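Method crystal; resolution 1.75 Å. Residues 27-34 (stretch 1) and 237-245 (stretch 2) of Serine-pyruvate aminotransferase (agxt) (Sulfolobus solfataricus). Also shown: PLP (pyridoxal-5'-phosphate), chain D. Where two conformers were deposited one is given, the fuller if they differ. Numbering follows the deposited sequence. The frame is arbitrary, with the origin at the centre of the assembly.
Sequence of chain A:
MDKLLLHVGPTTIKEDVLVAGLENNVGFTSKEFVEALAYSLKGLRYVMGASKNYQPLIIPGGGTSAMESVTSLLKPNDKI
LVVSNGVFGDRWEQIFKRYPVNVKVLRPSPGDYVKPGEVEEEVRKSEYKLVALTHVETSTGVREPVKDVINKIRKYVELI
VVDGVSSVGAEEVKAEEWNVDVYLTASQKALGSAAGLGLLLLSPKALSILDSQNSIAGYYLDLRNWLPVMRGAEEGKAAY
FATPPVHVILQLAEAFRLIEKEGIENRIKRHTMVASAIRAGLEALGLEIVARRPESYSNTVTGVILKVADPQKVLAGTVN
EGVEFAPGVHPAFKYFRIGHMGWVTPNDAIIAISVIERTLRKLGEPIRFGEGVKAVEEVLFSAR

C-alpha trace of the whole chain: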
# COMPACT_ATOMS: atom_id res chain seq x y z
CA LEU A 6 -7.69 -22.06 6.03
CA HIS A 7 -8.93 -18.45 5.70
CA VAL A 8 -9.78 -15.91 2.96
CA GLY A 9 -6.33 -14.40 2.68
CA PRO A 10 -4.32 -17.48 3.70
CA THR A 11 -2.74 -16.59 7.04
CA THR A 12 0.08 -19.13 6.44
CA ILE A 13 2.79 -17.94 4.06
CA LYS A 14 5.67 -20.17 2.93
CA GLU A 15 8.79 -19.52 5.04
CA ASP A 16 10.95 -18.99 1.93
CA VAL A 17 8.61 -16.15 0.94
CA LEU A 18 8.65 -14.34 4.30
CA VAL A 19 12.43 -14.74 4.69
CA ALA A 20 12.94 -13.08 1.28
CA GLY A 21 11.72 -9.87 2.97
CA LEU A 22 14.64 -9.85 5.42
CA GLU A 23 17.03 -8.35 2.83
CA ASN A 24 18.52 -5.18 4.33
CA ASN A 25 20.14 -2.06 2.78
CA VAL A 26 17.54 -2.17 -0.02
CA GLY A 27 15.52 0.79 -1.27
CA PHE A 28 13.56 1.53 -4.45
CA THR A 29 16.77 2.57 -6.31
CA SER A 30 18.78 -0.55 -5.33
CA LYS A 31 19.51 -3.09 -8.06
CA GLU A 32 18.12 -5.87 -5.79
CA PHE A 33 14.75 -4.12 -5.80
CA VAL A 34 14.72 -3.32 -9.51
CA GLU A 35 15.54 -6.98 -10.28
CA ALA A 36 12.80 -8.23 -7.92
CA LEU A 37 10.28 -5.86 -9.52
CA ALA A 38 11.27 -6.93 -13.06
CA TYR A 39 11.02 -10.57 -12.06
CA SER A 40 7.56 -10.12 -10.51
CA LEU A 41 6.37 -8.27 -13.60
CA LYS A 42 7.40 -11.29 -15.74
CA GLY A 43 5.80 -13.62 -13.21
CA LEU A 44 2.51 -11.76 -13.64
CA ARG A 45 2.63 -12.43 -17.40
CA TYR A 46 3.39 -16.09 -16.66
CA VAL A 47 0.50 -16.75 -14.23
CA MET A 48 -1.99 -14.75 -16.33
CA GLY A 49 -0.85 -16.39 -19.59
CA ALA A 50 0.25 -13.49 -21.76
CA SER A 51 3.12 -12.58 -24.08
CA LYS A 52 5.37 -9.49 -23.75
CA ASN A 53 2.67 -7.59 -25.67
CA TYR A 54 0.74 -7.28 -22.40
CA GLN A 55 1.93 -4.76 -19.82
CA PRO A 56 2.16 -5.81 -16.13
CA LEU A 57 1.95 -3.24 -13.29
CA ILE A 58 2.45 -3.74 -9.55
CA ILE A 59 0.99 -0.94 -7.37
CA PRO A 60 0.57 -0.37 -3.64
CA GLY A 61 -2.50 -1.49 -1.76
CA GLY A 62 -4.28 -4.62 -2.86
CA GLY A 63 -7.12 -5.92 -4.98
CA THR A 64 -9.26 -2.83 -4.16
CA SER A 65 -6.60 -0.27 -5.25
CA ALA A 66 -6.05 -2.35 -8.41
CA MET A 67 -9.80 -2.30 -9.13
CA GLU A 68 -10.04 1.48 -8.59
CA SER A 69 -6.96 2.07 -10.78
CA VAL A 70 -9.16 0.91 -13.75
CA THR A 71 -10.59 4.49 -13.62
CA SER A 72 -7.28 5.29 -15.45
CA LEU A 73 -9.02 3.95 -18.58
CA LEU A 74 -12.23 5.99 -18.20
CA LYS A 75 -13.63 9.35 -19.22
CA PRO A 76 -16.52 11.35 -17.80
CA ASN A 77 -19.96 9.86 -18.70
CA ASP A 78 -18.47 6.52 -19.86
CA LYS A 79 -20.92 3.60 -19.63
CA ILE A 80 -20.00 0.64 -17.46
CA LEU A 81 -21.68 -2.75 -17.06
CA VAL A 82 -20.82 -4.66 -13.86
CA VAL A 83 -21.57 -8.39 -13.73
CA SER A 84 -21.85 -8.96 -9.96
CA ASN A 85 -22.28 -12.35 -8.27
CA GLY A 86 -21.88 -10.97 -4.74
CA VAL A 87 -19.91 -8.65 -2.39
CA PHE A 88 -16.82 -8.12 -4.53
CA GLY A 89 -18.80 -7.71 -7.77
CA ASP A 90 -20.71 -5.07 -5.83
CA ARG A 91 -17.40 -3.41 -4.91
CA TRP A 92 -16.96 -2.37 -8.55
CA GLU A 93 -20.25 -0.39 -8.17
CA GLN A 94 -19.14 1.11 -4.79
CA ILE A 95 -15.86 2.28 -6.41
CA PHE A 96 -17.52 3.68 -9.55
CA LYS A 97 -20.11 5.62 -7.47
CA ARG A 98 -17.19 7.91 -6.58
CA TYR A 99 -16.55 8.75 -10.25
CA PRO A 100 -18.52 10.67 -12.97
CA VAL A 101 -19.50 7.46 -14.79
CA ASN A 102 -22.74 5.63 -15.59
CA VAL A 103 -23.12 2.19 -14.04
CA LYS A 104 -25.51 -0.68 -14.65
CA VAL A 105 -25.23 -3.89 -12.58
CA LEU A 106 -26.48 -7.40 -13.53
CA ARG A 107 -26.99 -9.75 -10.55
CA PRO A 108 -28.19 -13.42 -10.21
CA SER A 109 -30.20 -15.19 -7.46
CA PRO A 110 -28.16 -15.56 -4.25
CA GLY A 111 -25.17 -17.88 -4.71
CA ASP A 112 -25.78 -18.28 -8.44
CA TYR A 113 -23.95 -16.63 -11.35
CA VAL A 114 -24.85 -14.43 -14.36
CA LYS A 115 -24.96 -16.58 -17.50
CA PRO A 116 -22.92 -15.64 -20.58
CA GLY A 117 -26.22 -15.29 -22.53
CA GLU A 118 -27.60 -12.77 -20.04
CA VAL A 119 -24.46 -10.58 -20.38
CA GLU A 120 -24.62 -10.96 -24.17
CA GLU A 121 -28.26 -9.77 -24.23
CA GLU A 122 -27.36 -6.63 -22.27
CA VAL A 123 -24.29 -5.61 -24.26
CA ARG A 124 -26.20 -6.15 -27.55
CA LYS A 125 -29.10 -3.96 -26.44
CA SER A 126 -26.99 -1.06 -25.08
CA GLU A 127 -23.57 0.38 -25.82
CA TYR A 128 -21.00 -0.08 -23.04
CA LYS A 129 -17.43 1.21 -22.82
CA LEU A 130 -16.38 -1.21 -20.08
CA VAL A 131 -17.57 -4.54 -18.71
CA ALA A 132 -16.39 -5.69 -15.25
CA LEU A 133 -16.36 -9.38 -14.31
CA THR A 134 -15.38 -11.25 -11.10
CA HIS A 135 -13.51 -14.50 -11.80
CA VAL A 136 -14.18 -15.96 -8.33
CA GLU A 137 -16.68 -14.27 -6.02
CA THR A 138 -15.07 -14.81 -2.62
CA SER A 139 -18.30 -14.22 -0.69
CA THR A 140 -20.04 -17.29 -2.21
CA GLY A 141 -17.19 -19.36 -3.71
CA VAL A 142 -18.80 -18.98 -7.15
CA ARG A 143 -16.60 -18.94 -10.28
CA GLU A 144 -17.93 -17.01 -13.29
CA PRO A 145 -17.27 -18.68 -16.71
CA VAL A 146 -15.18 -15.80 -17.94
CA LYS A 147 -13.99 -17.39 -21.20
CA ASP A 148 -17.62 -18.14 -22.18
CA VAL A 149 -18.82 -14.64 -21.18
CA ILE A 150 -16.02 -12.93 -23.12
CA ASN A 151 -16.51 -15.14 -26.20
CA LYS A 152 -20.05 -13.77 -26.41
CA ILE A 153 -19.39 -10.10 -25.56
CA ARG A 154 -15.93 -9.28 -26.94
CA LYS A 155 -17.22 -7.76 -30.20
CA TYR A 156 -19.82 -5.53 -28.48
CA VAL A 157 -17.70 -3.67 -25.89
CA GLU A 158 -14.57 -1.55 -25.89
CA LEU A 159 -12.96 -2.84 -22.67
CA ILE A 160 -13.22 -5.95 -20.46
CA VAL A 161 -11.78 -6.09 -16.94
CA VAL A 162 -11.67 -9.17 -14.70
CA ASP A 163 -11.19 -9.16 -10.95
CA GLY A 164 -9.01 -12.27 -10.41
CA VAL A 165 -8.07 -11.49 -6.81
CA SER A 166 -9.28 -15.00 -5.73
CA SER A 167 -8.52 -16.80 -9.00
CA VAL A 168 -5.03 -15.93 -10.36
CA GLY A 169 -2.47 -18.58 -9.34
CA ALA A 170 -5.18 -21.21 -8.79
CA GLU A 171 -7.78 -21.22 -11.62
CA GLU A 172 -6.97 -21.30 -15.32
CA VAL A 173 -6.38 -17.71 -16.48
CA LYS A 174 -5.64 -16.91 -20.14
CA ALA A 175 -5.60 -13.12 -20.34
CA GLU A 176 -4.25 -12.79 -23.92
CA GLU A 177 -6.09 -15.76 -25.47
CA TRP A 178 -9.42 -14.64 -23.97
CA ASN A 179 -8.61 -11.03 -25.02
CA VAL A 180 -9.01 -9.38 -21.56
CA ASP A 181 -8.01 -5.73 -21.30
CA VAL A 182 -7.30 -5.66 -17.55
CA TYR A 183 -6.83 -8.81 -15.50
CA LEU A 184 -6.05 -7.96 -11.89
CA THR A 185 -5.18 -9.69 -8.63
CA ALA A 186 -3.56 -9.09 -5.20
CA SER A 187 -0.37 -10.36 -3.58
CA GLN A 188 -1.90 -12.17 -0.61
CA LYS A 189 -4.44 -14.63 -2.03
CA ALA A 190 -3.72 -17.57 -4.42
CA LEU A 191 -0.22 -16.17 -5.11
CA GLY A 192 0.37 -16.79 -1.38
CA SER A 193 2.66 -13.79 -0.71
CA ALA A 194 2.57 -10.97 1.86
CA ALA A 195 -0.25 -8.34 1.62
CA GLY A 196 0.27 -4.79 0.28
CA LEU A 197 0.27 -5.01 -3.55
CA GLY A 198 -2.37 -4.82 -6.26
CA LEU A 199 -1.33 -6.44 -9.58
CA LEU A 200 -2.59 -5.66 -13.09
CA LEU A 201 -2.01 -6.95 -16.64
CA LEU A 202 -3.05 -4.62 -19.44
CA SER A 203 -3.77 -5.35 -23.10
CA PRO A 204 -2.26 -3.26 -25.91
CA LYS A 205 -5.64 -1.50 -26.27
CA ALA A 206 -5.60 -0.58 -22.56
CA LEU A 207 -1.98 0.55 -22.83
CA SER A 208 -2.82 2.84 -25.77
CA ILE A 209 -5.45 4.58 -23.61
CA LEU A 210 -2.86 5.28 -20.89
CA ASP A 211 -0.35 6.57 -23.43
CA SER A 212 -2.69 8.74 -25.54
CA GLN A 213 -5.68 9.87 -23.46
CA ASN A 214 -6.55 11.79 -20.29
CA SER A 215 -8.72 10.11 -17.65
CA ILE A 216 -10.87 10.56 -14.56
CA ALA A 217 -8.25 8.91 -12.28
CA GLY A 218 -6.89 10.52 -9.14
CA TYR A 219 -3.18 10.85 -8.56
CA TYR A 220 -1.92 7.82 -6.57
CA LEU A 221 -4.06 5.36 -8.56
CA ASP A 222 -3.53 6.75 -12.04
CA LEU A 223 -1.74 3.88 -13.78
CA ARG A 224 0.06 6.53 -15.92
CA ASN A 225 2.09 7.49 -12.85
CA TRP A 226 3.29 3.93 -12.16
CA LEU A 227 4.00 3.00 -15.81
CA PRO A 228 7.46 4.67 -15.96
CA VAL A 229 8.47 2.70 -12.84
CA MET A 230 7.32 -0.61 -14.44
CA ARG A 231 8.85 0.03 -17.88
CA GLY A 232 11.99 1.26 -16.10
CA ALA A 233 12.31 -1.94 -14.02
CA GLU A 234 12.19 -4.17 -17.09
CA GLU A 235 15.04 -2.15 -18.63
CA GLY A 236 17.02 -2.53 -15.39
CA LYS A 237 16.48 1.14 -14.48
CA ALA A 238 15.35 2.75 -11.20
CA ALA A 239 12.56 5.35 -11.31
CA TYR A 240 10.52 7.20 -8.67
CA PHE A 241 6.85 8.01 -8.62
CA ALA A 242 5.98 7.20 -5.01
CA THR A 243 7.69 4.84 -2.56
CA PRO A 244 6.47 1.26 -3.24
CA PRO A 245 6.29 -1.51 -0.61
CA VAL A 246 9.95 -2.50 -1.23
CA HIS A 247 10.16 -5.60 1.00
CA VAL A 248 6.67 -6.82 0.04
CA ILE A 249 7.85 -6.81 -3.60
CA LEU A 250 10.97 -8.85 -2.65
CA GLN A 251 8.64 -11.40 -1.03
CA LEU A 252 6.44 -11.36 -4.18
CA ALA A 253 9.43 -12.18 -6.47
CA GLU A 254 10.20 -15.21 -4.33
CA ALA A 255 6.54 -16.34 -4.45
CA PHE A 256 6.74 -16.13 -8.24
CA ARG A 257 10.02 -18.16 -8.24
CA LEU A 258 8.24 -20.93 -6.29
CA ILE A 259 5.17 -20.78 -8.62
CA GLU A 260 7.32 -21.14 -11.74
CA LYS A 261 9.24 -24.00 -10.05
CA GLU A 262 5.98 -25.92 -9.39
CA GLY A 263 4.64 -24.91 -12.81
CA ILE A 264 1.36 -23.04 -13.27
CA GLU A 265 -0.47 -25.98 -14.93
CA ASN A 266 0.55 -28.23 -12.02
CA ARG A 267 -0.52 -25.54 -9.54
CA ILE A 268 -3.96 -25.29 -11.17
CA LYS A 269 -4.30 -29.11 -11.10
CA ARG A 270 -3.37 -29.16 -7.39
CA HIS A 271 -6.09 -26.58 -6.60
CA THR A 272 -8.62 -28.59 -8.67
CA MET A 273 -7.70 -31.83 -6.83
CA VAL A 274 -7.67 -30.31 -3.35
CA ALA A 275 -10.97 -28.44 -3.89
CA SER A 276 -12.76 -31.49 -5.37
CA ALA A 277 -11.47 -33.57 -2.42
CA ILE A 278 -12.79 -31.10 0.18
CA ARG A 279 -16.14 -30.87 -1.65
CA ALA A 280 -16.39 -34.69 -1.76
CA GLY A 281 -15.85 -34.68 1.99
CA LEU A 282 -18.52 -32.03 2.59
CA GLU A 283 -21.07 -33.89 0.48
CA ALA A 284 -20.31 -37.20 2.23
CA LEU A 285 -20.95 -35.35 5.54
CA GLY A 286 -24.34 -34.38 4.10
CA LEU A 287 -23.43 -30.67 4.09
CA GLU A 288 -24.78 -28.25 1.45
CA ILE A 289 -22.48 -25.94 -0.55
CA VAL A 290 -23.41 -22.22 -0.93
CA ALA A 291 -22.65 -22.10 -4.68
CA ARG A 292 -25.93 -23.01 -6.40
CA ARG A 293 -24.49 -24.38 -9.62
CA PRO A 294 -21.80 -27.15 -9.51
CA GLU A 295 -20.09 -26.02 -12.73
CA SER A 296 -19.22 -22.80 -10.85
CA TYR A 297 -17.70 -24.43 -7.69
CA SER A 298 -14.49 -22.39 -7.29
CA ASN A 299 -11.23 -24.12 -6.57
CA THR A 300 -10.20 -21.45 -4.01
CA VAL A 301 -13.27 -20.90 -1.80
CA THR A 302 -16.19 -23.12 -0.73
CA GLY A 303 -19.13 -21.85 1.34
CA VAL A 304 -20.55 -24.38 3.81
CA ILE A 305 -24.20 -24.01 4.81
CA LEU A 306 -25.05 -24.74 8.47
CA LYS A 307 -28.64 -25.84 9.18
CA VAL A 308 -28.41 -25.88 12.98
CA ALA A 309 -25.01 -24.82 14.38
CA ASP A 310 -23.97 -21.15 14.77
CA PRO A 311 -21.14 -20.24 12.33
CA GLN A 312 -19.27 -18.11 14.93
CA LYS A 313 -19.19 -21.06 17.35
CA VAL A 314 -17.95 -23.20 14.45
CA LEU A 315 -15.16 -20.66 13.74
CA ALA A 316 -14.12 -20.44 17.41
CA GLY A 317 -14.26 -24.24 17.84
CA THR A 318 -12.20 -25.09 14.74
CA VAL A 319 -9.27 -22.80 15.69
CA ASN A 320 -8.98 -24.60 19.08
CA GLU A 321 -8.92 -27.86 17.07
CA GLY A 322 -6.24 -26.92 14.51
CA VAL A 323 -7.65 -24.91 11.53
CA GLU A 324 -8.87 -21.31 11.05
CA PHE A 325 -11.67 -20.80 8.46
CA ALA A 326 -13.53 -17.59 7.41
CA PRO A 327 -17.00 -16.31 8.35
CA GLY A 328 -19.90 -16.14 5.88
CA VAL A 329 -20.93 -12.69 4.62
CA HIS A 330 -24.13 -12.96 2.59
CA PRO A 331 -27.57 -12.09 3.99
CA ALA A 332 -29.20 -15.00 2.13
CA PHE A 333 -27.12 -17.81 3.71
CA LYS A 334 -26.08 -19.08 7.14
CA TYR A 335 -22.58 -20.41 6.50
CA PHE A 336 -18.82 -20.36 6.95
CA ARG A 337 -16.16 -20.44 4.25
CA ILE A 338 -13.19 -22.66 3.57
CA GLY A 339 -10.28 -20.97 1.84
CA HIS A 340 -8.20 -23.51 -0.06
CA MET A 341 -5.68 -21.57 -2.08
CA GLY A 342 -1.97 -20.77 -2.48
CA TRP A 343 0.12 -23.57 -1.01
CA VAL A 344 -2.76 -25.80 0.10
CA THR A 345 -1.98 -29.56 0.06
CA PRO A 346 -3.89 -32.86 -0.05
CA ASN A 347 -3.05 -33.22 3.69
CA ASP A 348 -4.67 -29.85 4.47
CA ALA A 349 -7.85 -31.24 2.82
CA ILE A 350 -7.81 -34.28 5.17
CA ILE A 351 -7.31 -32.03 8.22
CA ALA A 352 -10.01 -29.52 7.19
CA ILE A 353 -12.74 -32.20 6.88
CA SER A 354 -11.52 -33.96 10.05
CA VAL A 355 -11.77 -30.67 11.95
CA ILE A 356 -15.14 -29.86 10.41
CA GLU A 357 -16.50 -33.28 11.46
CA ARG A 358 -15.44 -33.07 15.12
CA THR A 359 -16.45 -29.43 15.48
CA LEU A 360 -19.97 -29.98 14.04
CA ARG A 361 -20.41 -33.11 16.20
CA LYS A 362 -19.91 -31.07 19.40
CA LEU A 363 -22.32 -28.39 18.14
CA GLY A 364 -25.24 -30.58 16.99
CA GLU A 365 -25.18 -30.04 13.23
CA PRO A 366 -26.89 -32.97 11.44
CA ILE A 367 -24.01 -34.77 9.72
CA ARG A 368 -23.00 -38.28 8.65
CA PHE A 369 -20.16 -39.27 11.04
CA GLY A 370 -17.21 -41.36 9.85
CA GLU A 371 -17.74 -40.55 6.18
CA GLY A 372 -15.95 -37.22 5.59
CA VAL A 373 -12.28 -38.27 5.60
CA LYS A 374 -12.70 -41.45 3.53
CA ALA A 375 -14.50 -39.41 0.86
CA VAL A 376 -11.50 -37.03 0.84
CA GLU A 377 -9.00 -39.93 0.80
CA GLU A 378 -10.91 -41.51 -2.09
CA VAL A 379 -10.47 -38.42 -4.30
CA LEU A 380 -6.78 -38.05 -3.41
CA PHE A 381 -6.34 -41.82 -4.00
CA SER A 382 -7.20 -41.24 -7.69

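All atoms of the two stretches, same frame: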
# COMPACT_ATOMS: atom_id res chain seq x y z
N GLY A 27 16.52 -0.24 -1.05
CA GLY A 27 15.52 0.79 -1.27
C GLY A 27 15.03 0.68 -2.70
O GLY A 27 15.48 -0.20 -3.44
N PHE A 28 14.15 1.58 -3.10
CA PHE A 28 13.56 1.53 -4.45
C PHE A 28 14.55 1.80 -5.61
O PHE A 28 14.22 1.52 -6.77
CB PHE A 28 12.35 2.47 -4.55
CG PHE A 28 12.69 3.91 -4.34
CD1 PHE A 28 12.70 4.46 -3.05
CD2 PHE A 28 13.02 4.72 -5.42
CE1 PHE A 28 13.02 5.80 -2.86
CE2 PHE A 28 13.34 6.06 -5.23
CZ PHE A 28 13.35 6.60 -3.95
N THR A 29 15.73 2.34 -5.30
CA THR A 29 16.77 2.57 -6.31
C THR A 29 17.78 1.42 -6.44
O THR A 29 18.47 1.32 -7.45
CB THR A 29 17.57 3.86 -6.03
OG1 THR A 29 18.17 3.78 -4.73
CG2 THR A 29 16.67 5.09 -6.07
N SER A 30 17.84 0.57 -5.40
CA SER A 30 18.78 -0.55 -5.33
C SER A 30 18.56 -1.56 -6.44
O SER A 30 17.43 -1.87 -6.80
CB SER A 30 18.67 -1.26 -3.98
OG SER A 30 18.76 -0.34 -2.91
N LYS A 31 19.65 -2.10 -6.99
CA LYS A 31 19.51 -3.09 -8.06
C LYS A 31 18.76 -4.36 -7.61
O LYS A 31 18.06 -4.97 -8.42
CB LYS A 31 20.85 -3.41 -8.74
CG LYS A 31 21.80 -4.35 -7.98
CD LYS A 31 22.95 -4.76 -8.92
CE LYS A 31 23.57 -6.09 -8.54
NZ LYS A 31 24.22 -6.00 -7.21
N GLU A 32 18.86 -4.72 -6.33
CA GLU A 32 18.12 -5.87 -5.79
C GLU A 32 16.61 -5.65 -5.93
O GLU A 32 15.86 -6.57 -6.27
CB GLU A 32 18.47 -6.13 -4.33
CG GLU A 32 19.95 -6.43 -4.07
CD GLU A 32 20.76 -5.18 -3.76
OE1 GLU A 32 20.75 -4.22 -4.57
OE2 GLU A 32 21.41 -5.16 -2.70
N PHE A 33 16.17 -4.42 -5.67
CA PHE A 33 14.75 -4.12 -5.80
C PHE A 33 14.32 -4.13 -7.25
O PHE A 33 13.33 -4.78 -7.62
CB PHE A 33 14.39 -2.79 -5.15
CG PHE A 33 13.00 -2.35 -5.46
CD1 PHE A 33 11.92 -2.95 -4.81
CD2 PHE A 33 12.76 -1.42 -6.46
CE1 PHE A 33 10.62 -2.57 -5.11
CE2 PHE A 33 11.45 -1.05 -6.78
CZ PHE A 33 10.37 -1.63 -6.08
N VAL A 34 15.06 -3.41 -8.09
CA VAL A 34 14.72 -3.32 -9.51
C VAL A 34 14.60 -4.73 -10.12
O VAL A 34 13.65 -5.02 -10.84
CB VAL A 34 15.73 -2.43 -10.29
CG1 VAL A 34 15.57 -2.59 -11.78
CG2 VAL A 34 15.57 -0.94 -9.88
N LYS A 237 16.32 -0.25 -14.91
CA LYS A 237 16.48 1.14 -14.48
C LYS A 237 15.58 1.49 -13.28
O LYS A 237 14.42 1.08 -13.21
CB LYS A 237 16.16 2.09 -15.64
CG LYS A 237 17.14 2.01 -16.82
CD LYS A 237 16.52 2.65 -18.08
CE LYS A 237 17.54 2.90 -19.18
NZ LYS A 237 18.10 1.65 -19.76
N ALA A 238 16.13 2.25 -12.34
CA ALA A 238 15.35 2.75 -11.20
C ALA A 238 14.57 3.99 -11.64
O ALA A 238 15.05 4.78 -12.47
CB ALA A 238 16.25 3.07 -10.02
N ALA A 239 13.37 4.15 -11.09
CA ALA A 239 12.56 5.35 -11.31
C ALA A 239 11.78 5.64 -10.03
O ALA A 239 11.61 4.75 -9.20
CB ALA A 239 11.62 5.15 -12.47
N TYR A 240 11.30 6.87 -9.88
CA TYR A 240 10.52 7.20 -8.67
C TYR A 240 9.20 7.88 -9.03
O TYR A 240 9.18 8.93 -9.69
CB TYR A 240 11.33 8.09 -7.75
CG TYR A 240 10.52 8.56 -6.54
CD1 TYR A 240 10.20 7.68 -5.51
CD2 TYR A 240 10.02 9.85 -6.50
CE1 TYR A 240 9.43 8.10 -4.42
CE2 TYR A 240 9.26 10.29 -5.42
CZ TYR A 240 8.97 9.41 -4.40
OH TYR A 240 8.18 9.84 -3.35
N PHE A 241 8.09 7.28 -8.60
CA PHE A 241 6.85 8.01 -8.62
C PHE A 241 6.49 8.25 -7.15
O PHE A 241 6.44 9.39 -6.69
CB PHE A 241 5.71 7.25 -9.30
CG PHE A 241 4.33 7.82 -8.97
CD1 PHE A 241 4.08 9.20 -9.14
CD2 PHE A 241 3.33 7.01 -8.43
CE1 PHE A 241 2.82 9.75 -8.81
CE2 PHE A 241 2.07 7.56 -8.09
CZ PHE A 241 1.83 8.92 -8.27
N ALA A 242 6.24 7.15 -6.46
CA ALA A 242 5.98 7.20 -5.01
C ALA A 242 6.63 5.96 -4.42
O ALA A 242 6.80 4.96 -5.12
CB ALA A 242 4.49 7.19 -4.77
N THR A 243 6.97 5.98 -3.13
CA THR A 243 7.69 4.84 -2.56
C THR A 243 6.78 3.60 -2.57
O THR A 243 5.69 3.63 -2.01
CB THR A 243 8.19 5.13 -1.13
OG1 THR A 243 9.00 6.31 -1.15
CG2 THR A 243 9.01 3.95 -0.63
N PRO A 244 7.22 2.51 -3.24
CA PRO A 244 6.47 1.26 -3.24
C PRO A 244 6.79 0.39 -2.00
O PRO A 244 7.81 0.65 -1.31
CB PRO A 244 6.99 0.54 -4.52
CG PRO A 244 8.40 0.98 -4.58
CD PRO A 244 8.43 2.41 -4.10
N PRO A 245 5.98 -0.67 -1.75
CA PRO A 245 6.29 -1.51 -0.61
C PRO A 245 7.49 -2.43 -0.95
O PRO A 245 7.31 -3.59 -1.39
CB PRO A 245 4.98 -2.29 -0.38
CG PRO A 245 3.91 -1.53 -1.15
CD PRO A 245 4.68 -1.04 -2.35
N1 PLP D . 6.66 14.23 1.28
C2 PLP D . 7.99 14.27 1.60
C2A PLP D . 8.51 15.47 2.36
C3 PLP D . 8.85 13.21 1.24
O3 PLP D . 10.06 13.24 1.56
C4 PLP D . 8.33 12.09 0.56
C4A PLP D . 9.29 10.94 0.22
C5 PLP D . 6.97 12.09 0.24
C6 PLP D . 6.12 13.15 0.61
C5A PLP D . 6.31 10.96 -0.49
O4P PLP D . 6.20 9.75 0.29
P PLP D . 6.01 8.35 -0.43
O1P PLP D . 7.14 8.25 -1.41
O2P PLP D . 6.06 7.41 0.71
O3P PLP D . 4.72 8.45 -1.17
O HOH W 1 12.17 1.54 -8.91

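Two segments more than two hundred residues apart meet here almost entirely through shape, with no direct hydrogen bond between them. Stretch 1 folds a type I turn from Gly27 to Ser30, closed by Ser30 N to Gly27 O at 3.2 Å, and runs straight into a helix. The Ser30 side chain reaches back to the turn's start, where Ser30 OG accepts from Gly27 N at 2.9 Å. Stretch 2 is irregular and passes the turn, bringing the CA atoms of Thr29 and Ala238 within 5.1 Å.

The main bump is Phe28. Its CB points toward stretch 2, and with chi1 in the p well its ring enters a hollow lined by Ala239, Tyr240, Thr243 and Pro244. Tyr240 CD1 lies over one face of that ring, 3.5 Å from Phe28 CE2; the planes meet obliquely, at 39°. At the base of the side chain, Phe28 CB packs 3.9 Å from Pro244 CD. Pro244 also receives Phe33, whose CZ comes 3.6 Å from Pro244 CG, so one rigid ring serves two aromatic neighbours.

Ala238 is the small counterpart. Its CB points toward stretch 1, 3.8 Å from Thr29 CA and 4.1 Å from Val34 CG2, a methyl set between turn and helix. The close backbone approach suits so short a side chain.

The O of a water lies 3.0 Å from Phe28 O and 3.3 Å from Ala239 O, placed to donate to either carbonyl; it need not serve both at once. Tyr240 and Thr243 do two jobs, bordering Phe28 and holding the cofactor phosphate: Tyr240 OH and Thr243 OG1 each donate to PLP O1P at 2.7 Å, and Thr243 N donates to PLP O1P at 2.9 Å.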